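Local coordinates for protein S-adenosylmethionine decarboxylase proenzyme (Aquifex aeolicus, PDB 2III) that probably catalyses the pyruvoyl-dependent decarboxylation of S-adenosylmethionine, supplying the propylamine donor for spermidine and spermine synthesis, at residues L5-L10 and K108-R113; K36-T41 and Y91-Y96. All coordinates share one frame; numbering follows the deposited sequence.

Interaction 1: L5-L10 and K108-R113; sequences LGLHIL and KQVHER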
# COMPACT_ATOMS: atom_id res chain seq x y z
N LEU A 5 -15.44 -0.44 -4.46
CA LEU A 5 -14.95 0.92 -4.64
C LEU A 5 -13.55 0.95 -5.21
O LEU A 5 -13.12 1.95 -5.79
CB LEU A 5 -14.97 1.68 -3.30
CG LEU A 5 -16.35 2.10 -2.78
CD1 LEU A 5 -16.22 2.69 -1.39
CD2 LEU A 5 -16.98 3.11 -3.75
N GLY A 6 -12.83 -0.16 -5.04
CA GLY A 6 -11.47 -0.22 -5.56
C GLY A 6 -10.94 -1.63 -5.75
O GLY A 6 -11.45 -2.59 -5.19
N LEU A 7 -9.90 -1.74 -6.58
CA LEU A 7 -9.27 -3.01 -6.85
C LEU A 7 -7.81 -2.86 -6.46
O LEU A 7 -7.13 -1.91 -6.86
CB LEU A 7 -9.38 -3.35 -8.34
CG LEU A 7 -9.05 -4.80 -8.67
CD1 LEU A 7 -10.17 -5.71 -8.20
CD2 LEU A 7 -8.86 -4.94 -10.15
N HIS A 8 -7.33 -3.80 -5.66
CA HIS A 8 -5.97 -3.77 -5.15
C HIS A 8 -5.22 -5.03 -5.56
O HIS A 8 -5.60 -6.14 -5.19
CB HIS A 8 -6.03 -3.63 -3.62
CG HIS A 8 -4.69 -3.50 -2.95
ND1 HIS A 8 -4.57 -3.20 -1.61
CD2 HIS A 8 -3.43 -3.64 -3.42
CE1 HIS A 8 -3.29 -3.17 -1.28
NE2 HIS A 8 -2.58 -3.43 -2.36
N ILE A 9 -4.17 -4.84 -6.34
CA ILE A 9 -3.34 -5.94 -6.79
C ILE A 9 -1.98 -5.84 -6.10
O ILE A 9 -1.35 -4.78 -6.10
CB ILE A 9 -3.06 -5.88 -8.30
CG1 ILE A 9 -4.36 -5.73 -9.09
CG2 ILE A 9 -2.32 -7.14 -8.74
CD1 ILE A 9 -4.12 -5.40 -10.56
N LEU A 10 -1.54 -6.93 -5.50
CA LEU A 10 -0.23 -6.93 -4.87
C LEU A 10 0.52 -8.14 -5.41
O LEU A 10 -0.06 -9.20 -5.62
CB LEU A 10 -0.32 -6.97 -3.34
CG LEU A 10 -1.40 -7.75 -2.59
CD1 LEU A 10 -1.11 -7.68 -1.10
CD2 LEU A 10 -2.77 -7.16 -2.87
N LYS A 108 1.07 -13.48 -6.87
CA LYS A 108 0.15 -12.37 -6.97
C LYS A 108 -1.19 -12.66 -6.31
O LYS A 108 -1.58 -13.82 -6.16
CB LYS A 108 -0.06 -12.04 -8.44
CG LYS A 108 -1.01 -10.90 -8.70
CD LYS A 108 -1.41 -10.85 -10.17
CE LYS A 108 -0.22 -10.61 -11.08
NZ LYS A 108 -0.64 -10.53 -12.50
N GLN A 109 -1.88 -11.59 -5.92
CA GLN A 109 -3.20 -11.69 -5.31
C GLN A 109 -3.97 -10.41 -5.59
O GLN A 109 -3.39 -9.33 -5.68
CB GLN A 109 -3.09 -11.93 -3.80
CG GLN A 109 -2.26 -13.14 -3.44
CD GLN A 109 -2.63 -13.73 -2.10
OE1 GLN A 109 -1.89 -14.56 -1.56
NE2 GLN A 109 -3.76 -13.31 -1.55
N VAL A 110 -5.29 -10.54 -5.76
CA VAL A 110 -6.15 -9.39 -6.03
C VAL A 110 -7.24 -9.31 -4.97
O VAL A 110 -7.80 -10.32 -4.57
CB VAL A 110 -6.81 -9.53 -7.44
CG1 VAL A 110 -7.64 -8.31 -7.76
CG2 VAL A 110 -5.73 -9.72 -8.49
N HIS A 111 -7.53 -8.09 -4.51
CA HIS A 111 -8.57 -7.85 -3.49
C HIS A 111 -9.52 -6.73 -3.93
O HIS A 111 -9.09 -5.72 -4.48
CB HIS A 111 -7.95 -7.37 -2.17
CG HIS A 111 -7.03 -8.36 -1.52
ND1 HIS A 111 -7.46 -9.56 -1.02
CD2 HIS A 111 -5.71 -8.29 -1.24
CE1 HIS A 111 -6.45 -10.20 -0.46
NE2 HIS A 111 -5.37 -9.45 -0.58
N GLU A 112 -10.82 -6.90 -3.70
CA GLU A 112 -11.75 -5.84 -4.02
C GLU A 112 -11.84 -5.14 -2.68
O GLU A 112 -12.25 -5.75 -1.69
CB GLU A 112 -13.12 -6.40 -4.41
CG GLU A 112 -13.10 -7.34 -5.61
CD GLU A 112 -14.50 -7.69 -6.10
OE1 GLU A 112 -15.32 -8.16 -5.28
OE2 GLU A 112 -14.78 -7.49 -7.30
N ARG A 113 -11.44 -3.87 -2.62
CA ARG A 113 -11.46 -3.14 -1.36
C ARG A 113 -12.70 -2.26 -1.21
O ARG A 113 -12.94 -1.37 -2.02
CB ARG A 113 -10.21 -2.25 -1.22
CG ARG A 113 -8.84 -2.91 -1.46
CD ARG A 113 -8.39 -3.86 -0.36
NE ARG A 113 -8.32 -3.27 0.98
CZ ARG A 113 -7.25 -2.66 1.51
NH1 ARG A 113 -6.13 -2.54 0.82
NH2 ARG A 113 -7.30 -2.22 2.76
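The pairing of H8 with H111 lies within the antiparallel junction between strand 3-14 and strand 105-116, the latter at one border of the subunit's six-stranded sheet. H8 N donates to H111 O at 2.9 Å, and H111 N returns the bond to H8 O at 2.8 Å. L10 and Q109 form the next hydrogen-bonded pair. On the sheet face shared by L7, I9, V110 and E112, L7 CD1 packs on V110 CG1 at 3.7 Å.

The opposite face, carrying H8, L10, Q109, H111 and R113, is richer in polar groups. With CG anti to the backbone N (chi1 -176°), the H8 side chain runs alongside that of R113. Ring and guanidinium are nearly coplanar, 22° apart, and R113 NH1 donates edge-on to H8 ND1 at 3.0 Å, a somewhat bent bond. L10 CD2 sits 3.5 Å above one face of the H8 ring, toward its rim, and also meets H111 CD2 at 3.5 Å.

H8 NE2 is hydrogen-bonded to D80 of its own chain, while R113 forms salt bridges to D12 and D80 of the second subunit and H111 NE2 is hydrogen-bonded to H111 NE2 of that subunit. With ND1 accepting from an arginine and NE2 facing a carboxylate, H8 is probably neutral and protonated at NE2, and the buried charge of R113 is probably balanced by the two carboxylates of the second subunit.

Interaction 2: K36-T41 and Y91-Y96; sequences KYANLT and YRAMDY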
# COMPACT_ATOMS: atom_id res chain seq x y z
N LYS A 36 1.72 6.47 -16.62
CA LYS A 36 1.38 6.94 -17.97
C LYS A 36 0.78 5.82 -18.83
O LYS A 36 -0.23 6.01 -19.50
CB LYS A 36 2.63 7.52 -18.65
CG LYS A 36 3.31 8.63 -17.83
CD LYS A 36 4.47 9.29 -18.57
CE LYS A 36 3.99 10.17 -19.72
NZ LYS A 36 5.10 10.95 -20.35
N TYR A 37 1.40 4.64 -18.79
CA TYR A 37 0.90 3.51 -19.56
C TYR A 37 -0.53 3.16 -19.15
O TYR A 37 -1.34 2.79 -19.99
CB TYR A 37 1.80 2.29 -19.35
CG TYR A 37 1.30 1.02 -19.99
CD1 TYR A 37 1.58 0.71 -21.32
CD2 TYR A 37 0.53 0.11 -19.25
CE1 TYR A 37 1.11 -0.47 -21.91
CE2 TYR A 37 0.06 -1.07 -19.83
CZ TYR A 37 0.35 -1.35 -21.15
OH TYR A 37 -0.13 -2.51 -21.72
N ALA A 38 -0.83 3.28 -17.86
CA ALA A 38 -2.17 2.96 -17.36
C ALA A 38 -3.13 4.14 -17.43
O ALA A 38 -4.30 4.02 -17.07
CB ALA A 38 -2.09 2.45 -15.93
N ASN A 39 -2.62 5.27 -17.90
CA ASN A 39 -3.42 6.48 -18.01
C ASN A 39 -4.01 6.88 -16.66
O ASN A 39 -5.17 7.31 -16.56
CB ASN A 39 -4.55 6.28 -19.03
CG ASN A 39 -5.12 7.60 -19.52
OD1 ASN A 39 -6.27 7.66 -19.96
ND2 ASN A 39 -4.32 8.65 -19.46
N LEU A 40 -3.21 6.72 -15.61
CA LEU A 40 -3.65 7.08 -14.27
C LEU A 40 -3.22 8.51 -13.99
O LEU A 40 -2.25 8.99 -14.56
CB LEU A 40 -3.03 6.15 -13.23
CG LEU A 40 -3.61 4.74 -13.09
CD1 LEU A 40 -2.76 3.92 -12.14
CD2 LEU A 40 -5.04 4.83 -12.59
N THR A 41 -3.96 9.19 -13.13
CA THR A 41 -3.63 10.56 -12.78
C THR A 41 -3.00 10.58 -11.39
O THR A 41 -3.54 10.04 -10.42
CB THR A 41 -4.90 11.47 -12.86
OG1 THR A 41 -4.63 12.74 -12.26
CG2 THR A 41 -6.09 10.80 -12.18
N TYR A 91 -4.88 -3.16 -13.55
CA TYR A 91 -4.28 -4.28 -14.25
C TYR A 91 -3.20 -3.83 -15.23
O TYR A 91 -2.13 -4.43 -15.30
CB TYR A 91 -5.34 -5.10 -14.98
CG TYR A 91 -6.20 -5.94 -14.06
CD1 TYR A 91 -7.43 -5.48 -13.61
CD2 TYR A 91 -5.77 -7.20 -13.64
CE1 TYR A 91 -8.23 -6.25 -12.78
CE2 TYR A 91 -6.56 -7.98 -12.80
CZ TYR A 91 -7.79 -7.50 -12.38
OH TYR A 91 -8.58 -8.29 -11.57
N ARG A 92 -3.47 -2.77 -15.97
CA ARG A 92 -2.49 -2.25 -16.93
C ARG A 92 -1.21 -1.79 -16.20
O ARG A 92 -0.10 -2.08 -16.64
CB ARG A 92 -3.09 -1.08 -17.71
CG ARG A 92 -4.23 -1.49 -18.64
CD ARG A 92 -4.79 -0.29 -19.39
NE ARG A 92 -3.79 0.34 -20.26
CZ ARG A 92 -3.20 -0.26 -21.29
NH1 ARG A 92 -2.31 0.39 -22.03
NH2 ARG A 92 -3.50 -1.52 -21.59
N ALA A 93 -1.39 -1.10 -15.08
CA ALA A 93 -0.25 -0.62 -14.31
C ALA A 93 0.61 -1.78 -13.84
O ALA A 93 1.84 -1.73 -13.94
CB ALA A 93 -0.72 0.20 -13.11
N MSE A 94 -0.03 -2.84 -13.35
CA MSE A 94 0.71 -4.00 -12.87
C MSE A 94 1.35 -4.77 -14.03
O MSE A 94 2.45 -5.30 -13.88
CB MSE A 94 -0.19 -4.94 -12.05
CG MSE A 94 0.56 -6.12 -11.42
SE MSE A 94 1.97 -5.55 -10.17
CE MSE A 94 0.86 -5.25 -8.58
N ASP A 95 0.67 -4.84 -15.17
CA ASP A 95 1.22 -5.55 -16.34
C ASP A 95 2.48 -4.83 -16.80
O ASP A 95 3.48 -5.46 -17.18
CB ASP A 95 0.22 -5.58 -17.50
CG ASP A 95 -0.99 -6.45 -17.22
OD1 ASP A 95 -0.91 -7.32 -16.33
OD2 ASP A 95 -2.03 -6.27 -17.90
N TYR A 96 2.42 -3.50 -16.79
CA TYR A 96 3.56 -2.69 -17.20
C TYR A 96 4.74 -2.93 -16.26
O TYR A 96 5.82 -3.31 -16.70
CB TYR A 96 3.19 -1.19 -17.18
CG TYR A 96 4.34 -0.30 -17.58
CD1 TYR A 96 4.69 -0.13 -18.92
CD2 TYR A 96 5.12 0.33 -16.61
CE1 TYR A 96 5.79 0.65 -19.29
CE2 TYR A 96 6.22 1.11 -16.96
CZ TYR A 96 6.55 1.27 -18.30
OH TYR A 96 7.63 2.04 -18.65
O HOH W 1 -1.67 -4.31 -20.26
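The guanidinium of R92 lies flat over one face of the Y37 ring, the two planes 21° apart, in an off-centre cation-pi stack. NH1 comes nearest, 3.3 Å from Y37 CZ, so the guanidinium lies toward the hydroxyl-bearing rim and not over the ring centre. The bend at chi3 (62°) turns NE back toward helix 24-37, and the same group then reaches the backbone of the residue it covers: R92 NH1 donates to Y37 O at 3.3 Å, and NE adds a weak bond to that oxygen. R92 thus holds both the side chain and the carbonyl of Y37.

Y96 packs on the same tyrosine through its CB, 3.6 Å from Y37 CD2. The two rings are 28° from parallel but slid apart, with centroids 5.4 Å from each other, and barely overlap. At the far end of the ring a water bridges to D95, the residue before Y96, lying 2.8 Å from Y37 OH and donating to D95 OD2 at 3.1 Å.

Beneath the polar stack the contact is apolar and close, A38 CB meeting A93 CB at 3.9 Å, with L40 CD1 at the margin of the same alanine. A Schellman motif ends helix 24-37 here: N39 takes positive phi, its N bonded to K36 O at 3.0 Å, and the chain turns off toward strand 42-49. N39 O accepts from K89 of helix 87-101. Farther in, A93 rests on V81 and L40 on T83, both of strand 76-84; the contact thus lies over the sheet, between the C-terminal end of helix 24-37 and helix 87-101.

Overall arrangement
Interactions 1 and 2 have centres about 14 Å apart and represent the two layers of an alpha-beta sandwich: strand pairing in the sheet, and helix packing above it. They meet where Y91 and M94 of helix 87-101 pack on L7 and I9 of strand 3-14. Along the chain the order is 5-10, 36-41, 91-96, 108-113, so interaction 1 spans interaction 2. The predicted autocleavage site, E63-S64, falls between the first two segments and the last two. Each contact therefore joins a part before that site to a part after it, and would be expected to hold the two chains of the processed enzyme together.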